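PDB 3TPA: heme-binding protein A from Haemophilus parasuis 29755, which probably binds glutathione as a solute-binding protein of the GbpA family, despite its name, and would hand it to a membrane transporter. Local coordinates for residues 70-75 with 142-147; 76-81 with 187-192; 92-97 with 134-139; 98-103 with 163-168. The protein carries 1 engineered substitution. One frame throughout, in Å; residues are numbered along the deposited sequence.

All four contacts lie on the same side of the chain's centre and link a five-stranded antiparallel sheet, the helix 94-105 packed on one face of it and loops next to that helix. Contact 1 joins two neighbouring strands of that sheet by straight backbone hydrogen bonds and is buried. Contacts 3 and 4 share helix 94-105: the first ties its N-terminus to the outermost strand 131-136, partly at the surface and with charged groups, whereas the second is buried and combines aromatic packing with a serine hydroxyl that accepts a backbone N-H. Contact 2, also buried but between two irregular segments, relies on a histidine and glycine carbonyls, with Phe-80 reaching contacts 3 and 4.

Contact 1 of 4, residues 70-75 with 142-147; sequences YTFYLR and VKITLN
Tyr-70 and Ile-144 form a hydrogen-bonded antiparallel pair, each backbone N donating to the other's O at 2.7 Å, and Phe-72 repeats the arrangement with Val-142. Between them Thr-71 faces Lys-143 in a non-hydrogen-bonded pair, where the CA of Lys-143 also makes a C-H...O contact with Tyr-70 O. Tyr-70 CB lies 3.7 Å from Ile-144 O and 4.2 Å from Ile-144 CB; with CG anti to the carbonyl carbon (chi1 -73°), the ring then runs on toward Leu-146, whose CD1 lies 3.7 Å from Tyr-70 CE2. Phe-153 meets the same ring edge-to-face. Phe-72 is placed alike, its CE2 3.7 Å from Ile-144 CD1, and Leu-74 CD1 comes within 4.1 Å of Val-142 CG2. These largely apolar side chains suit the buried face, which helix 94-105 covers through Ala-94, Val-97 and Phe-101. Thr-71 and Lys-143 occupy the other face, which is partly exposed: a beta-branched hydroxyl residue and a long amine-tipped chain fit a strand there. The arrangement is that of two interior neighbours in an antiparallel sheet with a helix packed on one face, here in a family 5 solute-binding protein.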
loop_
_atom_site.group_PDB
_atom_site.type_symbol
_atom_site.label_atom_id
_atom_site.label_comp_id
_atom_site.label_asym_id
_atom_site.label_seq_id
_atom_site.Cartn_x
_atom_site.Cartn_y
_atom_site.Cartn_z
ATOM N N TYR A 70 -3.431 18.535 -14.913
ATOM C CA TYR A 70 -2.081 18.399 -14.385
ATOM C C TYR A 70 -1.085 18.567 -15.524
ATOM O O TYR A 70 -1.140 17.838 -16.517
ATOM C CB TYR A 70 -1.905 17.022 -13.757
ATOM C CG TYR A 70 -2.633 16.864 -12.441
ATOM C CD1 TYR A 70 -1.932 16.691 -11.254
ATOM C CD2 TYR A 70 -4.023 16.925 -12.385
ATOM C CE1 TYR A 70 -2.605 16.559 -10.041
ATOM C CE2 TYR A 70 -4.697 16.811 -11.185
ATOM C CZ TYR A 70 -3.987 16.625 -10.015
ATOM O OH TYR A 70 -4.659 16.492 -8.819
ATOM N N THR A 71 -0.178 19.527 -15.389
ATOM C CA THR A 71 0.812 19.761 -16.442
ATOM C C THR A 71 2.195 19.467 -15.913
ATOM O O THR A 71 2.636 20.101 -14.964
ATOM C CB THR A 71 0.796 21.212 -16.947
ATOM O OG1 THR A 71 -0.538 21.581 -17.296
ATOM C CG2 THR A 71 1.704 21.363 -18.171
ATOM N N PHE A 72 2.866 18.494 -16.519
ATOM C CA PHE A 72 4.188 18.068 -16.068
ATOM C C PHE A 72 5.213 18.556 -17.053
ATOM O O PHE A 72 5.091 18.300 -18.246
ATOM C CB PHE A 72 4.266 16.541 -15.971
ATOM C CG PHE A 72 3.331 15.971 -14.962
ATOM C CD1 PHE A 72 3.716 15.854 -13.630
ATOM C CD2 PHE A 72 2.054 15.594 -15.330
ATOM C CE1 PHE A 72 2.836 15.360 -12.690
ATOM C CE2 PHE A 72 1.166 15.101 -14.396
ATOM C CZ PHE A 72 1.553 14.985 -13.078
ATOM N N TYR A 73 6.210 19.275 -16.547
ATOM C CA TYR A 73 7.328 19.747 -17.363
ATOM C C TYR A 73 8.536 18.840 -17.134
ATOM O O TYR A 73 9.091 18.794 -16.046
ATOM C CB TYR A 73 7.669 21.204 -17.023
ATOM C CG TYR A 73 6.486 22.130 -17.191
ATOM C CD1 TYR A 73 6.150 22.637 -18.436
ATOM C CD2 TYR A 73 5.697 22.477 -16.108
ATOM C CE1 TYR A 73 5.057 23.482 -18.600
ATOM C CE2 TYR A 73 4.600 23.319 -16.256
ATOM C CZ TYR A 73 4.286 23.812 -17.503
ATOM O OH TYR A 73 3.200 24.640 -17.637
ATOM N N LEU A 74 8.934 18.125 -18.178
ATOM C CA LEU A 74 9.923 17.063 -18.052
ATOM C C LEU A 74 11.371 17.550 -17.952
ATOM O O LEU A 74 11.799 18.425 -18.697
ATOM C CB LEU A 74 9.775 16.075 -19.209
ATOM C CG LEU A 74 8.370 15.512 -19.473
ATOM C CD1 LEU A 74 8.381 14.593 -20.674
ATOM C CD2 LEU A 74 7.813 14.769 -18.244
ATOM N N ARG A 75 12.105 16.965 -17.009
ATOM C CA ARG A 75 13.557 17.124 -16.854
ATOM C C ARG A 75 14.248 16.857 -18.186
ATOM O O ARG A 75 13.903 15.908 -18.887
ATOM C CB ARG A 75 14.040 16.081 -15.833
ATOM C CG ARG A 75 15.449 16.231 -15.344
ATOM C CD ARG A 75 15.690 15.288 -14.154
ATOM N NE ARG A 75 14.686 15.495 -13.107
ATOM C CZ ARG A 75 14.745 16.453 -12.184
ATOM N NH1 ARG A 75 13.782 16.567 -11.276
ATOM N NH2 ARG A 75 15.765 17.303 -12.170
ATOM N N VAL A 142 3.771 17.313 -20.634
ATOM C CA VAL A 142 2.677 16.339 -20.683
ATOM C C VAL A 142 1.455 16.883 -19.941
ATOM O O VAL A 142 1.551 17.275 -18.786
ATOM C CB VAL A 142 3.082 15.000 -20.041
ATOM C CG1 VAL A 142 1.937 14.004 -20.111
ATOM C CG2 VAL A 142 4.293 14.435 -20.730
ATOM N N LYS A 143 0.306 16.906 -20.603
ATOM C CA LYS A 143 -0.908 17.414 -19.980
ATOM C C LYS A 143 -1.855 16.270 -19.635
ATOM O O LYS A 143 -2.263 15.504 -20.502
ATOM C CB LYS A 143 -1.618 18.423 -20.886
ATOM C CG LYS A 143 -2.849 19.043 -20.228
ATOM C CD LYS A 143 -3.835 19.612 -21.251
ATOM C CE LYS A 143 -3.317 20.856 -21.944
ATOM N NZ LYS A 143 -4.352 21.401 -22.874
ATOM N N ILE A 144 -2.176 16.137 -18.355
ATOM C CA ILE A 144 -3.106 15.099 -17.930
ATOM C C ILE A 144 -4.370 15.760 -17.418
ATOM O O ILE A 144 -4.309 16.642 -16.579
ATOM C CB ILE A 144 -2.506 14.161 -16.840
ATOM C CG1 ILE A 144 -1.282 13.401 -17.375
ATOM C CG2 ILE A 144 -3.551 13.146 -16.364
ATOM C CD1 ILE A 144 -0.632 12.471 -16.346
ATOM N N THR A 145 -5.513 15.333 -17.932
ATOM C CA THR A 145 -6.796 15.899 -17.534
ATOM C C THR A 145 -7.657 14.850 -16.847
ATOM O O THR A 145 -7.740 13.716 -17.322
ATOM C CB THR A 145 -7.545 16.424 -18.769
ATOM O OG1 THR A 145 -6.721 17.385 -19.442
ATOM C CG2 THR A 145 -8.891 17.077 -18.377
ATOM N N LEU A 146 -8.291 15.227 -15.738
ATOM C CA LEU A 146 -9.166 14.307 -14.991
ATOM C C LEU A 146 -10.646 14.518 -15.290
ATOM O O LEU A 146 -11.067 15.610 -15.640
ATOM C CB LEU A 146 -8.959 14.465 -13.480
ATOM C CG LEU A 146 -7.513 14.397 -12.973
ATOM C CD1 LEU A 146 -7.499 14.354 -11.465
ATOM C CD2 LEU A 146 -6.782 13.191 -13.569
ATOM N N ASN A 147 -11.436 13.463 -15.115
ATOM C CA ASN A 147 -12.880 13.570 -15.239
ATOM C C ASN A 147 -13.489 14.375 -14.095
ATOM O O ASN A 147 -14.490 15.040 -14.283
ATOM C CB ASN A 147 -13.511 12.183 -15.303
ATOM C CG ASN A 147 -13.264 11.502 -16.626
ATOM O OD1 ASN A 147 -13.219 12.145 -17.670
ATOM N ND2 ASN A 147 -13.112 10.198 -16.593
#

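Contact 2 of 4, residues 76-81 with 187-192; sequences QNVKFH and IGTGPF
Around Phe-80 and His-81 the backbone runs close to Ile-187, Gly-188 and Thr-189 without forming a regular strand pair: His-81 N donates to Gly-188 O at 2.9 Å, and the CA of Phe-80 makes a C-H...O contact with the same oxygen. That carbonyl also lies against one face of the imidazole of His-81, its oxygen 3.0 Å from the ring plane and over the centre. The ring's NE2 reaches onward to Gly-190 O, donating a 2.9 Å bond that lies within 3° of the ring plane, although it meets the carbonyl 31° out of its own plane. His-81 CE1 comes close to Phe-192 O as well, at 3.1 Å. With CG anti to the carbonyl carbon (chi1 -50°), the imidazole is turned back over the chain that its own backbone N grips, so one residue binds two carbonyls, two residues apart, of the opposite segment. Donation from NE2 fixes the ring's rotation, and Gly-190 O takes a second bond from Asn-208. Both segments are loops of the solute-binding fold: 76-81 leads from strand 69-74 toward helix 94-105, while the other enters strand 192-194, at the edge of another sheet. Thr-189 divides its two branches: CG2 lies over one face of the Phe-80 ring, a CH-pi contact 3.9 Å from the centroid, and touches Val-78 CG1 at 3.7 Å, while OG1 bonds to Asn-41. Ile-187 packs on both Phe-80 and His-81, its CG2 4.0 Å from Phe-80 CB and its CD1 3.8 Å from His-81 CB.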
loop_
_atom_site.group_PDB
_atom_site.type_symbol
_atom_site.label_atom_id
_atom_site.label_comp_id
_atom_site.label_asym_id
_atom_site.label_seq_id
_atom_site.Cartn_x
_atom_site.Cartn_y
_atom_site.Cartn_z
ATOM N N GLN A 76 15.242 17.660 -18.538
ATOM C CA GLN A 76 15.922 17.437 -19.816
ATOM C C GLN A 76 17.184 16.584 -19.678
ATOM O O GLN A 76 17.761 16.499 -18.603
ATOM C CB GLN A 76 16.233 18.766 -20.498
ATOM C CG GLN A 76 14.995 19.564 -20.821
ATOM C CD GLN A 76 15.204 20.452 -22.010
ATOM O OE1 GLN A 76 14.752 20.142 -23.107
ATOM N NE2 GLN A 76 15.897 21.568 -21.807
ATOM N N ASN A 77 17.576 15.938 -20.777
ATOM C CA ASN A 77 18.831 15.186 -20.877
ATOM C C ASN A 77 18.889 13.971 -19.973
ATOM O O ASN A 77 19.956 13.594 -19.484
ATOM C CB ASN A 77 20.050 16.085 -20.631
ATOM C CG ASN A 77 20.111 17.252 -21.589
ATOM O OD1 ASN A 77 20.245 17.080 -22.802
ATOM N ND2 ASN A 77 20.017 18.450 -21.049
ATOM N N VAL A 78 17.730 13.351 -19.776
ATOM C CA VAL A 78 17.631 12.123 -19.003
ATOM C C VAL A 78 17.756 10.955 -19.970
ATOM O O VAL A 78 17.009 10.868 -20.932
ATOM C CB VAL A 78 16.272 12.044 -18.252
ATOM C CG1 VAL A 78 16.119 10.720 -17.540
ATOM C CG2 VAL A 78 16.124 13.207 -17.271
ATOM N N LYS A 79 18.707 10.065 -19.721
ATOM C CA LYS A 79 18.967 8.946 -20.622
ATOM C C LYS A 79 18.380 7.637 -20.122
ATOM O O LYS A 79 18.406 7.352 -18.920
ATOM C CB LYS A 79 20.472 8.754 -20.810
ATOM C CG LYS A 79 21.134 9.758 -21.762
ATOM C CD LYS A 79 22.650 9.688 -21.641
ATOM C CE LYS A 79 23.341 10.689 -22.555
ATOM N NZ LYS A 79 22.960 12.093 -22.248
ATOM N N PHE A 80 17.863 6.843 -21.059
ATOM C CA PHE A 80 17.486 5.470 -20.786
ATOM C C PHE A 80 18.746 4.618 -20.781
ATOM O O PHE A 80 19.736 4.973 -21.421
ATOM C CB PHE A 80 16.506 4.949 -21.851
ATOM C CG PHE A 80 15.074 5.371 -21.612
ATOM C CD1 PHE A 80 14.303 4.735 -20.653
ATOM C CD2 PHE A 80 14.507 6.410 -22.337
ATOM C CE1 PHE A 80 12.997 5.127 -20.412
ATOM C CE2 PHE A 80 13.197 6.811 -22.111
ATOM C CZ PHE A 80 12.442 6.185 -21.145
ATOM N N HIS A 81 18.709 3.506 -20.055
ATOM C CA HIS A 81 19.820 2.558 -20.057
ATOM C C HIS A 81 19.921 1.930 -21.438
ATOM O O HIS A 81 18.996 2.028 -22.253
ATOM C CB HIS A 81 19.568 1.414 -19.080
ATOM C CG HIS A 81 19.164 1.847 -17.708
ATOM N ND1 HIS A 81 18.253 1.141 -16.953
ATOM C CD2 HIS A 81 19.560 2.891 -16.947
ATOM C CE1 HIS A 81 18.097 1.740 -15.787
ATOM N NE2 HIS A 81 18.873 2.809 -15.760
ATOM N N ILE A 187 14.318 -1.697 -19.201
ATOM C CA ILE A 187 15.194 -0.573 -19.524
ATOM C C ILE A 187 14.501 0.642 -18.946
ATOM O O ILE A 187 13.344 0.903 -19.258
ATOM C CB ILE A 187 15.322 -0.380 -21.053
ATOM C CG1 ILE A 187 16.310 -1.383 -21.657
ATOM C CG2 ILE A 187 15.714 1.062 -21.408
ATOM C CD1 ILE A 187 17.746 -1.180 -21.203
ATOM N N GLY A 188 15.191 1.395 -18.101
ATOM C CA GLY A 188 14.594 2.600 -17.574
ATOM C C GLY A 188 15.575 3.726 -17.413
ATOM O O GLY A 188 16.662 3.711 -17.982
ATOM N N THR A 189 15.178 4.722 -16.637
ATOM C CA THR A 189 16.049 5.858 -16.387
ATOM C C THR A 189 16.650 5.766 -14.989
ATOM O O THR A 189 17.394 6.651 -14.581
ATOM C CB THR A 189 15.277 7.194 -16.512
ATOM O OG1 THR A 189 14.195 7.215 -15.567
ATOM C CG2 THR A 189 14.719 7.363 -17.921
ATOM N N GLY A 190 16.319 4.687 -14.274
ATOM C CA GLY A 190 16.590 4.577 -12.852
ATOM C C GLY A 190 18.042 4.410 -12.437
ATOM O O GLY A 190 18.935 4.305 -13.271
ATOM N N PRO A 191 18.279 4.385 -11.117
ATOM C CA PRO A 191 19.622 4.352 -10.511
ATOM C C PRO A 191 20.376 3.043 -10.702
ATOM O O PRO A 191 21.593 3.047 -10.529
ATOM C CB PRO A 191 19.341 4.603 -9.019
ATOM C CG PRO A 191 17.909 4.178 -8.824
ATOM C CD PRO A 191 17.215 4.545 -10.107
ATOM N N PHE A 192 19.688 1.955 -11.046
ATOM C CA PHE A 192 20.357 0.683 -11.300
ATOM C C PHE A 192 19.949 0.092 -12.640
ATOM O O PHE A 192 18.823 0.283 -13.105
ATOM C CB PHE A 192 20.099 -0.323 -10.168
ATOM C CG PHE A 192 20.658 0.114 -8.838
ATOM C CD1 PHE A 192 21.984 -0.132 -8.516
ATOM C CD2 PHE A 192 19.865 0.779 -7.921
ATOM C CE1 PHE A 192 22.508 0.270 -7.304
ATOM C CE2 PHE A 192 20.381 1.192 -6.705
ATOM C CZ PHE A 192 21.716 0.932 -6.399
#

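Contact 3 of 4, residues 92-97 with 134-139; sequences LNADDV and VEKVDD
Lys-136 stretches across Ala-94 to Asp-95, its NZ meeting OD1 at 2.8 Å in a salt bridge on the syn side of the carboxylate, 24° out of its plane. The lysine starts with CG anti to the backbone N (chi1 175°) and bends at chi3. Its CG thus rests 3.7 Å from Ala-94 CB, and the small methyl lets the aliphatic chain pass close by. Asn-93 and Asp-139 instead run alongside each other in the same direction, their amide and carboxylate planes steeply inclined (72°). The backbone adds a bond of its own: Ala-94 N donates to Asp-139 O at 2.9 Å. Asn-93 is the N-cap of helix 94-105: its OD1 takes weak bonds from Asp-95 N and Asp-96 N, while Asp-96 OD2 accepts from Asn-93 N at 2.9 Å, completing a capping box. Asparagine suits a position where a short side-chain carbonyl can turn back to the first helical N-H groups. Lys-136 NZ has a second, longer salt bridge to Asp-139 OD1 at 3.6 Å. One amine therefore serves two carboxylates, which probably offsets the repulsion between the acids, and the acidic groups at the helix N-terminus would be favoured by its dipole.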
loop_
_atom_site.group_PDB
_atom_site.type_symbol
_atom_site.label_atom_id
_atom_site.label_comp_id
_atom_site.label_asym_id
_atom_site.label_seq_id
_atom_site.Cartn_x
_atom_site.Cartn_y
_atom_site.Cartn_z
ATOM N N LEU A 92 14.799 10.878 -22.622
ATOM C CA LEU A 92 13.400 10.800 -22.251
ATOM C C LEU A 92 12.623 12.011 -22.780
ATOM O O LEU A 92 13.125 13.134 -22.757
ATOM C CB LEU A 92 13.332 10.753 -20.727
ATOM C CG LEU A 92 12.065 10.756 -19.858
ATOM C CD1 LEU A 92 11.536 12.141 -19.667
ATOM C CD2 LEU A 92 11.011 9.805 -20.363
ATOM N N ASN A 93 11.408 11.777 -23.275
ATOM C CA ASN A 93 10.503 12.870 -23.594
ATOM C C ASN A 93 9.052 12.457 -23.375
ATOM O O ASN A 93 8.775 11.386 -22.840
ATOM C CB ASN A 93 10.698 13.366 -25.034
ATOM C CG ASN A 93 10.300 12.335 -26.066
ATOM O OD1 ASN A 93 9.554 11.403 -25.772
ATOM N ND2 ASN A 93 10.796 12.498 -27.288
ATOM N N ALA A 94 8.136 13.321 -23.794
ATOM C CA ALA A 94 6.707 13.140 -23.556
ATOM C C ALA A 94 6.151 11.910 -24.239
ATOM O O ALA A 94 5.188 11.316 -23.741
ATOM C CB ALA A 94 5.926 14.392 -24.002
ATOM N N ASP A 95 6.727 11.529 -25.378
ATOM C CA ASP A 95 6.285 10.295 -26.053
ATOM C C ASP A 95 6.385 9.090 -25.114
ATOM O O ASP A 95 5.509 8.225 -25.107
ATOM C CB ASP A 95 7.112 10.000 -27.317
ATOM C CG ASP A 95 6.768 10.914 -28.482
ATOM O OD1 ASP A 95 5.716 11.587 -28.432
ATOM O OD2 ASP A 95 7.550 10.955 -29.455
ATOM N N ASP A 96 7.472 9.026 -24.344
ATOM C CA ASP A 96 7.681 7.912 -23.416
ATOM C C ASP A 96 6.626 7.914 -22.300
ATOM O O ASP A 96 6.097 6.873 -21.921
ATOM C CB ASP A 96 9.088 7.965 -22.819
ATOM C CG ASP A 96 10.174 8.000 -23.884
ATOM O OD1 ASP A 96 10.160 7.126 -24.778
ATOM O OD2 ASP A 96 11.041 8.906 -23.826
ATOM N N VAL A 97 6.314 9.092 -21.781
ATOM C CA VAL A 97 5.277 9.209 -20.750
ATOM C C VAL A 97 3.899 8.796 -21.281
ATOM O O VAL A 97 3.165 8.023 -20.645
ATOM C CB VAL A 97 5.217 10.656 -20.167
ATOM C CG1 VAL A 97 4.160 10.751 -19.066
ATOM C CG2 VAL A 97 6.588 11.070 -19.625
ATOM N N VAL A 134 -4.267 11.815 -21.388
ATOM C CA VAL A 134 -2.837 12.047 -21.228
ATOM C C VAL A 134 -2.301 12.456 -22.593
ATOM O O VAL A 134 -2.240 11.630 -23.511
ATOM C CB VAL A 134 -2.115 10.776 -20.782
ATOM C CG1 VAL A 134 -0.604 11.026 -20.638
ATOM C CG2 VAL A 134 -2.698 10.270 -19.470
ATOM N N GLU A 135 -1.909 13.719 -22.724
ATOM C CA GLU A 135 -1.535 14.267 -24.022
ATOM C C GLU A 135 -0.164 14.910 -23.991
ATOM O O GLU A 135 0.225 15.523 -23.000
ATOM C CB GLU A 135 -2.522 15.360 -24.445
ATOM C CG GLU A 135 -3.965 15.062 -24.153
ATOM C CD GLU A 135 -4.848 16.251 -24.447
ATOM O OE1 GLU A 135 -4.988 17.125 -23.569
ATOM O OE2 GLU A 135 -5.389 16.324 -25.563
ATOM N N LYS A 136 0.530 14.810 -25.117
ATOM C CA LYS A 136 1.769 15.533 -25.343
ATOM C C LYS A 136 1.449 16.954 -25.756
ATOM O O LYS A 136 0.749 17.171 -26.738
ATOM C CB LYS A 136 2.582 14.854 -26.454
ATOM C CG LYS A 136 3.844 15.615 -26.854
ATOM C CD LYS A 136 4.818 14.738 -27.643
ATOM C CE LYS A 136 4.621 14.857 -29.132
ATOM N NZ LYS A 136 5.602 14.027 -29.867
ATOM N N VAL A 137 1.954 17.922 -25.001
ATOM C CA VAL A 137 1.826 19.320 -25.376
ATOM C C VAL A 137 2.997 19.736 -26.256
ATOM O O VAL A 137 2.813 20.427 -27.265
ATOM C CB VAL A 137 1.776 20.238 -24.171
ATOM C CG1 VAL A 137 1.816 21.691 -24.632
ATOM C CG2 VAL A 137 0.514 19.967 -23.366
ATOM N N ASP A 138 4.199 19.350 -25.837
ATOM C CA ASP A 138 5.367 19.381 -26.701
ATOM C C ASP A 138 6.289 18.304 -26.159
ATOM O O ASP A 138 5.879 17.526 -25.296
ATOM C CB ASP A 138 6.045 20.759 -26.752
ATOM C CG ASP A 138 6.593 21.213 -25.411
ATOM O OD1 ASP A 138 6.715 20.399 -24.478
ATOM O OD2 ASP A 138 6.937 22.409 -25.302
ATOM N N ASP A 139 7.521 18.238 -26.650
ATOM C CA ASP A 139 8.359 17.103 -26.305
ATOM C C ASP A 139 8.724 17.041 -24.833
ATOM O O ASP A 139 9.095 15.985 -24.343
ATOM C CB ASP A 139 9.614 17.041 -27.173
ATOM C CG ASP A 139 9.439 16.123 -28.370
ATOM O OD1 ASP A 139 8.334 16.107 -28.954
ATOM O OD2 ASP A 139 10.396 15.410 -28.722
#

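Contact 4 of 4, residues 98-103 with 163-168; sequences VFSFQR and SIYSKE
Phe-99 turns one face of its ring to Lys-167, whose CA lies over it, while Tyr-165 CB approaches obliquely, 4.2 Å from CE2. The aliphatic start of the lysine crosses the phenylalanine at a slant, with CG 4.0 Å from Phe-99 CD1, and its amine pairs with Asp-171; the apolar part of a lysine can thus pack on an aromatic side chain while its charge is met elsewhere. At the edge of the Tyr-165 ring sits Ser-100 OG, and at the edge of the Phe-101 ring lies Ile-164 CD1, 4.5 Å from CE2. The Arg-103 guanidinium, paired with Asp-183, has Tyr-165 CE1 at its own edge, 4.4 Å from NH1. Ser-100 OG also accepts from Tyr-165 N at 3.0 Å. With OG anti to the carbonyl carbon (chi1 -55°), the hydroxyl also bonds Asp-96 O one turn back, so serine, small enough for a tight approach, ties the incoming chain to the helix. Tyr-165 carries its own hydroxyl away to Ser-22 and Ala-24. Helix 94-105 is packed between the loop leading into helix 167-175 and the sheet, where Phe-101 touches Leu-131 and Val-134; Leu-182 of helix 181-184 lies against Phe-99, Arg-103 and Tyr-165.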
loop_
_atom_site.group_PDB
_atom_site.type_symbol
_atom_site.label_atom_id
_atom_site.label_comp_id
_atom_site.label_asym_id
_atom_site.label_seq_id
_atom_site.Cartn_x
_atom_site.Cartn_y
_atom_site.Cartn_z
ATOM N N VAL A 98 3.547 9.310 -22.457
ATOM C CA VAL A 98 2.249 9.009 -23.060
ATOM C C VAL A 98 2.146 7.517 -23.337
ATOM O O VAL A 98 1.137 6.890 -23.034
ATOM C CB VAL A 98 2.005 9.832 -24.355
ATOM C CG1 VAL A 98 0.682 9.443 -25.027
ATOM C CG2 VAL A 98 2.016 11.321 -24.040
ATOM N N PHE A 99 3.200 6.943 -23.896
ATOM C CA PHE A 99 3.253 5.489 -24.087
ATOM C C PHE A 99 2.958 4.717 -22.781
ATOM O O PHE A 99 2.163 3.761 -22.763
ATOM C CB PHE A 99 4.634 5.070 -24.637
ATOM C CG PHE A 99 4.822 3.581 -24.734
ATOM C CD1 PHE A 99 4.503 2.902 -25.900
ATOM C CD2 PHE A 99 5.310 2.856 -23.649
ATOM C CE1 PHE A 99 4.670 1.538 -25.988
ATOM C CE2 PHE A 99 5.485 1.485 -23.728
ATOM C CZ PHE A 99 5.162 0.823 -24.897
ATOM N N SER A 100 3.598 5.128 -21.689
ATOM C CA SER A 100 3.531 4.354 -20.450
ATOM C C SER A 100 2.123 4.374 -19.846
ATOM O O SER A 100 1.641 3.366 -19.343
ATOM C CB SER A 100 4.560 4.879 -19.450
ATOM O OG SER A 100 5.855 4.863 -20.035
ATOM N N PHE A 101 1.467 5.530 -19.918
ATOM C CA PHE A 101 0.081 5.663 -19.478
ATOM C C PHE A 101 -0.868 4.959 -20.430
ATOM O O PHE A 101 -1.762 4.219 -20.005
ATOM C CB PHE A 101 -0.312 7.145 -19.373
ATOM C CG PHE A 101 0.086 7.783 -18.073
ATOM C CD1 PHE A 101 -0.859 8.031 -17.095
ATOM C CD2 PHE A 101 1.415 8.085 -17.808
ATOM C CE1 PHE A 101 -0.494 8.613 -15.900
ATOM C CE2 PHE A 101 1.783 8.660 -16.610
ATOM C CZ PHE A 101 0.835 8.919 -15.656
ATOM N N GLN A 102 -0.682 5.201 -21.724
ATOM C CA GLN A 102 -1.665 4.753 -22.705
ATOM C C GLN A 102 -1.664 3.237 -22.935
ATOM O O GLN A 102 -2.698 2.668 -23.241
ATOM C CB GLN A 102 -1.532 5.544 -24.021
ATOM C CG GLN A 102 -2.019 7.016 -23.911
ATOM C CD GLN A 102 -3.418 7.122 -23.374
ATOM O OE1 GLN A 102 -3.641 7.676 -22.301
ATOM N NE2 GLN A 102 -4.376 6.592 -24.117
ATOM N N ARG A 103 -0.518 2.583 -22.772
ATOM C CA ARG A 103 -0.475 1.127 -22.867
ATOM C C ARG A 103 -1.565 0.578 -21.954
ATOM O O ARG A 103 -2.273 -0.379 -22.290
ATOM C CB ARG A 103 0.882 0.576 -22.428
ATOM C CG ARG A 103 0.936 -0.944 -22.436
ATOM C CD ARG A 103 2.155 -1.507 -21.711
ATOM N NE ARG A 103 2.154 -2.964 -21.806
ATOM C CZ ARG A 103 3.161 -3.750 -21.462
ATOM N NH1 ARG A 103 4.289 -3.237 -20.983
ATOM N NH2 ARG A 103 3.033 -5.057 -21.608
ATOM N N SER A 163 5.665 3.781 -13.589
ATOM C CA SER A 163 7.051 3.913 -14.029
ATOM C C SER A 163 7.077 4.228 -15.512
ATOM O O SER A 163 6.232 3.747 -16.270
ATOM C CB SER A 163 7.807 2.615 -13.795
ATOM O OG SER A 163 8.002 2.389 -12.413
ATOM N N ILE A 164 8.049 5.031 -15.930
ATOM C CA ILE A 164 8.107 5.450 -17.325
ATOM C C ILE A 164 9.052 4.545 -18.107
ATOM O O ILE A 164 10.249 4.460 -17.798
ATOM C CB ILE A 164 8.540 6.921 -17.444
ATOM C CG1 ILE A 164 7.590 7.835 -16.654
ATOM C CG2 ILE A 164 8.623 7.350 -18.904
ATOM C CD1 ILE A 164 6.135 7.718 -17.050
ATOM N N TYR A 165 8.483 3.851 -19.094
ATOM C CA TYR A 165 9.211 3.000 -20.023
ATOM C C TYR A 165 9.702 3.799 -21.234
ATOM O O TYR A 165 9.315 4.945 -21.453
ATOM C CB TYR A 165 8.276 1.926 -20.569
ATOM C CG TYR A 165 7.783 0.899 -19.568
ATOM C CD1 TYR A 165 8.132 -0.452 -19.696
ATOM C CD2 TYR A 165 6.969 1.270 -18.503
ATOM C CE1 TYR A 165 7.667 -1.409 -18.779
ATOM C CE2 TYR A 165 6.507 0.337 -17.599
ATOM C CZ TYR A 165 6.855 -0.999 -17.737
ATOM O OH TYR A 165 6.380 -1.914 -16.817
ATOM N N SER A 166 10.546 3.162 -22.038
ATOM C CA SER A 166 11.098 3.799 -23.214
ATOM C C SER A 166 10.262 3.419 -24.427
ATOM O O SER A 166 10.158 2.251 -24.759
ATOM C CB SER A 166 12.531 3.331 -23.441
ATOM O OG SER A 166 12.948 3.656 -24.762
ATOM N N LYS A 167 9.663 4.398 -25.087
ATOM C CA LYS A 167 8.922 4.097 -26.304
ATOM C C LYS A 167 9.875 3.733 -27.438
ATOM O O LYS A 167 9.543 2.921 -28.289
ATOM C CB LYS A 167 8.010 5.263 -26.711
ATOM C CG LYS A 167 7.175 4.972 -27.966
ATOM C CD LYS A 167 6.336 6.188 -28.358
ATOM C CE LYS A 167 5.280 5.840 -29.405
ATOM N NZ LYS A 167 5.835 5.384 -30.699
ATOM N N GLU A 168 11.064 4.323 -27.452
ATOM C CA GLU A 168 12.028 3.992 -28.506
ATOM C C GLU A 168 12.344 2.492 -28.464
ATOM O O GLU A 168 12.312 1.789 -29.483
ATOM C CB GLU A 168 13.301 4.838 -28.378
ATOM C CG GLU A 168 14.334 4.558 -29.459
ATOM C CD GLU A 168 15.398 5.637 -29.564
ATOM O OE1 GLU A 168 15.660 6.348 -28.565
ATOM O OE2 GLU A 168 15.977 5.777 -30.660
#